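PDB 4MLO: TCP pilus virulence regulatory protein from Vibrio cholerae, which probably activates transcription of virulence genes, including those of the toxin-coregulated pilus, as an AraC-family DNA-binding regulator that holds a fatty acid. Local coordinates for residues 28-33 with 162-167; 58-63 with 150-155. All coordinates share one frame; numbering follows the deposited sequence.

Interaction 1 of 2, residues 28-33 with 162-167. With PAM (palmitoleic acid), chain E.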
# COMPACT_ATOMS: atom_id res chain seq x y z
N ASN A 28 0.64 -2.75 3.50
CA ASN A 28 1.32 -2.86 4.79
C ASN A 28 1.73 -1.50 5.33
O ASN A 28 1.85 -1.32 6.55
CB ASN A 28 2.57 -3.73 4.65
CG ASN A 28 3.21 -4.01 5.98
OD1 ASN A 28 2.64 -4.71 6.77
ND2 ASN A 28 4.39 -3.44 6.23
N ASP A 29 1.98 -0.54 4.44
CA ASP A 29 2.39 0.82 4.76
C ASP A 29 1.80 1.75 3.71
O ASP A 29 1.47 1.31 2.62
CB ASP A 29 3.91 0.96 4.78
CG ASP A 29 4.51 0.44 6.07
OD1 ASP A 29 4.17 0.99 7.14
OD2 ASP A 29 5.29 -0.52 6.01
N TYR A 30 1.67 3.03 4.04
CA TYR A 30 1.11 3.99 3.09
C TYR A 30 1.93 3.99 1.81
O TYR A 30 3.16 3.93 1.86
CB TYR A 30 1.09 5.41 3.68
CG TYR A 30 0.12 5.53 4.80
CD1 TYR A 30 0.54 5.39 6.11
CD2 TYR A 30 -1.23 5.72 4.54
CE1 TYR A 30 -0.40 5.46 7.17
CE2 TYR A 30 -2.15 5.81 5.58
CZ TYR A 30 -1.72 5.68 6.88
OH TYR A 30 -2.63 5.74 7.91
N LYS A 31 1.24 4.01 0.66
CA LYS A 31 1.91 3.95 -0.64
C LYS A 31 1.41 5.04 -1.57
O LYS A 31 0.26 5.45 -1.52
CB LYS A 31 1.71 2.58 -1.34
CG LYS A 31 2.55 1.49 -0.70
CD LYS A 31 2.35 0.16 -1.35
CE LYS A 31 2.94 -0.93 -0.50
NZ LYS A 31 4.41 -0.96 -0.67
N MET A 32 2.30 5.48 -2.46
CA MET A 32 1.95 6.42 -3.51
C MET A 32 2.58 5.88 -4.78
O MET A 32 3.69 5.36 -4.74
CB MET A 32 2.45 7.83 -3.20
CG MET A 32 1.90 8.40 -1.91
SD MET A 32 2.72 9.95 -1.37
CE MET A 32 2.16 11.06 -2.64
N PHE A 33 1.86 5.95 -5.90
CA PHE A 33 2.49 5.53 -7.15
C PHE A 33 1.98 6.36 -8.31
O PHE A 33 0.95 7.03 -8.24
CB PHE A 33 2.31 4.02 -7.42
CG PHE A 33 0.92 3.59 -7.81
CD1 PHE A 33 0.06 3.07 -6.86
CD2 PHE A 33 0.49 3.65 -9.13
CE1 PHE A 33 -1.21 2.63 -7.21
CE2 PHE A 33 -0.78 3.20 -9.50
CZ PHE A 33 -1.63 2.70 -8.53
N ILE A 162 -10.45 10.74 5.39
CA ILE A 162 -9.20 10.50 6.12
C ILE A 162 -8.29 9.63 5.26
O ILE A 162 -8.71 8.59 4.74
CB ILE A 162 -9.50 9.81 7.46
CG1 ILE A 162 -10.27 10.74 8.41
CG2 ILE A 162 -8.20 9.33 8.13
CD1 ILE A 162 -9.50 11.97 8.84
N PHE A 163 -7.04 10.06 5.11
CA PHE A 163 -5.99 9.22 4.56
C PHE A 163 -5.10 8.69 5.67
O PHE A 163 -4.95 7.47 5.81
CB PHE A 163 -5.16 9.99 3.52
CG PHE A 163 -4.11 9.14 2.83
CD1 PHE A 163 -2.76 9.44 2.96
CD2 PHE A 163 -4.49 8.02 2.10
CE1 PHE A 163 -1.81 8.66 2.37
CE2 PHE A 163 -3.51 7.21 1.49
CZ PHE A 163 -2.18 7.55 1.62
N ILE A 164 -4.55 9.57 6.51
CA ILE A 164 -3.72 9.12 7.64
C ILE A 164 -4.66 8.72 8.78
O ILE A 164 -5.18 9.56 9.52
CB ILE A 164 -2.71 10.18 8.08
CG1 ILE A 164 -1.84 10.63 6.90
CG2 ILE A 164 -1.84 9.63 9.24
CD1 ILE A 164 -1.10 9.49 6.19
N THR A 165 -4.83 7.42 8.94
CA THR A 165 -5.76 6.86 9.90
C THR A 165 -5.27 7.07 11.32
O THR A 165 -4.07 7.15 11.57
CB THR A 165 -5.96 5.37 9.64
OG1 THR A 165 -6.45 5.20 8.30
CG2 THR A 165 -6.96 4.77 10.59
N ASP A 166 -6.22 7.11 12.24
CA ASP A 166 -5.89 7.30 13.65
C ASP A 166 -5.19 6.07 14.25
O ASP A 166 -5.52 4.92 13.93
CB ASP A 166 -7.16 7.59 14.43
CG ASP A 166 -6.86 7.96 15.85
OD1 ASP A 166 -6.73 9.17 16.12
OD2 ASP A 166 -6.72 7.04 16.68
N ASP A 167 -4.28 6.34 15.18
CA ASP A 167 -3.43 5.30 15.76
C ASP A 167 -4.24 4.19 16.43
O ASP A 167 -3.75 3.07 16.55
CB ASP A 167 -2.47 5.90 16.79
CG ASP A 167 -1.42 6.78 16.17
OD1 ASP A 167 -0.53 6.24 15.47
OD2 ASP A 167 -1.47 8.00 16.40
C1 PAM E . 4.99 -3.10 -3.92
O1 PAM E . 5.97 -2.50 -4.44
O2 PAM E . 4.71 -2.96 -2.71
C2 PAM E . 4.15 -4.04 -4.74
C3 PAM E . 2.67 -3.62 -4.76
C4 PAM E . 2.54 -2.22 -5.36
C5 PAM E . 1.09 -1.76 -5.47
C6 PAM E . 1.01 -0.30 -5.92
C7 PAM E . 1.60 -0.07 -7.31
C8 PAM E . 0.75 -0.72 -8.39
C9 PAM E . 1.35 -0.57 -9.78
C10 PAM E . 2.40 -1.28 -10.21
C11 PAM E . 3.13 -2.29 -9.34
C12 PAM E . 3.72 -3.46 -10.13
C13 PAM E . 4.09 -4.56 -9.14
C14 PAM E . 4.26 -5.94 -9.73
C15 PAM E . 3.00 -6.42 -10.45
C16 PAM E . 2.91 -7.92 -10.50
O HOH W 1 -1.84 5.91 10.41
O HOH W 2 -4.68 3.19 7.89
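Tyr-30, next to Lys-31 of strand 31-35 in the cupin-like β-fold of ToxT, reaches to residues 163-165, in the loop between helices 141-159 and 170-180, and its ring carries nearly all of the contact. The tight part lies around that ring. The methyl CD1 of Ile-164 sits over one face, a CH-pi contact almost directly above the centroid and 3.9 Å from it. The Tyr-30 edge, led by CD2 and CE2, points at the face of Phe-163 in an edge-to-face pair, planes at 60°. The outer end of the Phe-163 ring, CZ and CE1, comes closest to Tyr-30 CD2, with CZ 3.6 Å away. The Phe-163 ring also meets that of Phe-152 in helix 141-159 and touches Leu-60 of strand 57-61, and the backbone N of Phe-163 is bonded to Glu-156.

The phenol end is looser and wetter. The N-H of Thr-165 donates to Tyr-30 OH over 3.0 Å, bent to 154°, and two waters join the same hydroxyl to this residue. One, in the plane of the ring, lies 2.6 Å from Tyr-30 OH and donates to Thr-165 O; the second lies farther off, 3.3 Å from Tyr-30 OH, and also bonds Thr-165 OG1.

Alternate residues of the strand, Lys-31 and Phe-33, face the fatty-acid pocket, while Met-32 between them packs on helix 141-159. Phe-33, with CG between the backbone N and the carbonyl carbon (chi1 71°), turns one face to palmitoleic acid, whose C7 lies toward the rim, 3.5 Å from CD1 of Phe-33. Lys-31 also bonds Thr-85, while Tyr-12 and Lys-230 share the ligand's carboxylate end; Lys-31 NZ donates to its O2 at 2.9 Å.

Interaction 2 of 2, residues 58-63 with 150-155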
# COMPACT_ATOMS: atom_id res chain seq x y z
N ILE A 58 -1.14 11.07 -9.23
CA ILE A 58 -0.64 10.32 -8.09
C ILE A 58 -1.79 9.49 -7.52
O ILE A 58 -2.86 10.05 -7.21
CB ILE A 58 -0.08 11.25 -7.00
CG1 ILE A 58 0.97 12.20 -7.56
CG2 ILE A 58 0.51 10.42 -5.84
CD1 ILE A 58 2.19 11.54 -8.13
N ILE A 59 -1.55 8.19 -7.33
CA ILE A 59 -2.49 7.30 -6.67
C ILE A 59 -1.96 7.04 -5.27
O ILE A 59 -0.80 6.67 -5.09
CB ILE A 59 -2.68 5.98 -7.42
CG1 ILE A 59 -3.02 6.26 -8.90
CG2 ILE A 59 -3.75 5.15 -6.75
CD1 ILE A 59 -4.33 6.97 -9.11
N LEU A 60 -2.81 7.26 -4.27
CA LEU A 60 -2.45 7.03 -2.88
C LEU A 60 -3.22 5.83 -2.38
O LEU A 60 -4.45 5.79 -2.51
CB LEU A 60 -2.78 8.25 -2.04
CG LEU A 60 -2.02 9.54 -2.37
CD1 LEU A 60 -2.72 10.33 -3.49
CD2 LEU A 60 -1.82 10.38 -1.15
N LEU A 61 -2.53 4.91 -1.71
CA LEU A 61 -3.16 3.72 -1.15
C LEU A 61 -3.04 3.75 0.36
O LEU A 61 -1.93 3.91 0.90
CB LEU A 61 -2.54 2.43 -1.71
CG LEU A 61 -2.54 2.27 -3.24
CD1 LEU A 61 -1.88 0.96 -3.62
CD2 LEU A 61 -3.95 2.33 -3.79
N LYS A 62 -4.17 3.58 1.05
CA LYS A 62 -4.19 3.72 2.51
C LYS A 62 -3.65 2.47 3.19
O LYS A 62 -3.95 1.34 2.80
CB LYS A 62 -5.62 4.00 2.98
CG LYS A 62 -5.68 4.39 4.42
CD LYS A 62 -7.09 4.37 4.94
CE LYS A 62 -7.96 5.29 4.18
NZ LYS A 62 -9.29 5.36 4.86
N LYS A 63 -2.87 2.69 4.24
CA LYS A 63 -2.36 1.59 5.04
C LYS A 63 -3.52 0.79 5.61
O LYS A 63 -4.55 1.36 6.01
CB LYS A 63 -1.50 2.13 6.18
CG LYS A 63 -0.79 1.05 6.96
CD LYS A 63 -0.03 1.60 8.17
CE LYS A 63 0.65 0.46 8.90
NZ LYS A 63 1.25 0.85 10.20
N GLY A 150 1.22 18.67 4.02
CA GLY A 150 0.38 19.51 3.18
C GLY A 150 -0.23 18.74 2.02
O GLY A 150 -1.38 18.97 1.64
N PHE A 151 0.53 17.81 1.44
CA PHE A 151 0.03 16.99 0.33
C PHE A 151 -1.14 16.12 0.79
O PHE A 151 -2.21 16.11 0.17
CB PHE A 151 1.17 16.13 -0.22
CG PHE A 151 0.86 15.52 -1.57
CD1 PHE A 151 1.23 16.16 -2.73
CD2 PHE A 151 0.18 14.33 -1.67
CE1 PHE A 151 0.94 15.60 -3.97
CE2 PHE A 151 -0.12 13.78 -2.90
CZ PHE A 151 0.26 14.42 -4.04
N PHE A 152 -0.95 15.38 1.88
CA PHE A 152 -2.02 14.56 2.41
C PHE A 152 -3.21 15.41 2.82
O PHE A 152 -4.36 15.02 2.62
CB PHE A 152 -1.52 13.74 3.61
CG PHE A 152 -0.42 12.76 3.28
CD1 PHE A 152 -0.29 12.21 2.02
CD2 PHE A 152 0.49 12.38 4.26
CE1 PHE A 152 0.72 11.32 1.73
CE2 PHE A 152 1.52 11.47 3.96
CZ PHE A 152 1.61 10.94 2.71
N SER A 153 -2.95 16.58 3.42
CA SER A 153 -4.05 17.46 3.80
C SER A 153 -4.93 17.85 2.60
O SER A 153 -6.16 17.86 2.71
CB SER A 153 -3.51 18.72 4.48
OG SER A 153 -3.06 18.37 5.78
N LYS A 154 -4.33 18.25 1.48
CA LYS A 154 -5.18 18.68 0.36
C LYS A 154 -5.87 17.49 -0.30
O LYS A 154 -7.01 17.63 -0.77
CB LYS A 154 -4.39 19.51 -0.65
CG LYS A 154 -3.17 18.88 -1.29
CD LYS A 154 -2.37 19.96 -2.01
CE LYS A 154 -1.18 19.38 -2.76
NZ LYS A 154 -0.33 20.44 -3.38
N VAL A 155 -5.24 16.31 -0.31
CA VAL A 155 -5.94 15.09 -0.77
C VAL A 155 -7.13 14.79 0.14
O VAL A 155 -8.22 14.45 -0.33
CB VAL A 155 -4.98 13.90 -0.85
CG1 VAL A 155 -5.72 12.63 -1.24
CG2 VAL A 155 -3.89 14.20 -1.83
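This is apolar helix-on-sheet packing: side chains of strand 57-61, in the five-stranded antiparallel sheet of the cupin-like domain, meet one side of helix 141-159. The two short segments run almost perpendicular, at 88°, with their axes 11.6 Å apart. Leu-60 is the middle of the contact. With CG anti to the carbonyl carbon (chi1 -63°), the branch point leans toward the helix; its two methyls meet different residues. CD2 serves both phenylalanines, approaching Phe-152 CE1 to 4.0 Å and coming in at the edge of the Phe-151 ring, 4.2 Å from CE2. The other methyl, CD1, meets Val-155 CG2 at 4.4 Å. Two residues earlier in the strand, Ile-58 brings CG1 to 4.2 Å from Phe-151 CZ. The alternation of the strand puts Ile-58 and Leu-60 on the helix side, while Ile-59 and Leu-61 point to the other side of the sheet, where Leu-61 touches palmitoleic acid. Trp-117 of strand 114-118 packs edge-to-face with Phe-151, and Met-32 of the neighbouring strand touches that ring. With only aliphatic and ring carbons meeting, and all five residues buried, the contact rests on burial of apolar surface rather than on directed polar bonds.

How the interactions relate
Interactions 1 and 2 share the five-stranded sheet, in which strands 31-35 and 57-61 lie side by side; Lys-31 O to Leu-61 N and Phe-33 N to Ile-59 O are probable hydrogen bonds between them. Both are buried, but their chemistry differs with position. Interaction 2 lies on the helix-covered side of the sheet and is wholly apolar. Interaction 1 takes its partners from a loop and combines ring packing with waters and a hydrogen bond from a backbone N-H to a phenol oxygen. Phe-163 of interaction 1 packs against residues from both segments of interaction 2, forming one shared apolar cluster. Alternate residues, Lys-31, Phe-33 and Leu-61, carry both strands to the fatty-acid pocket.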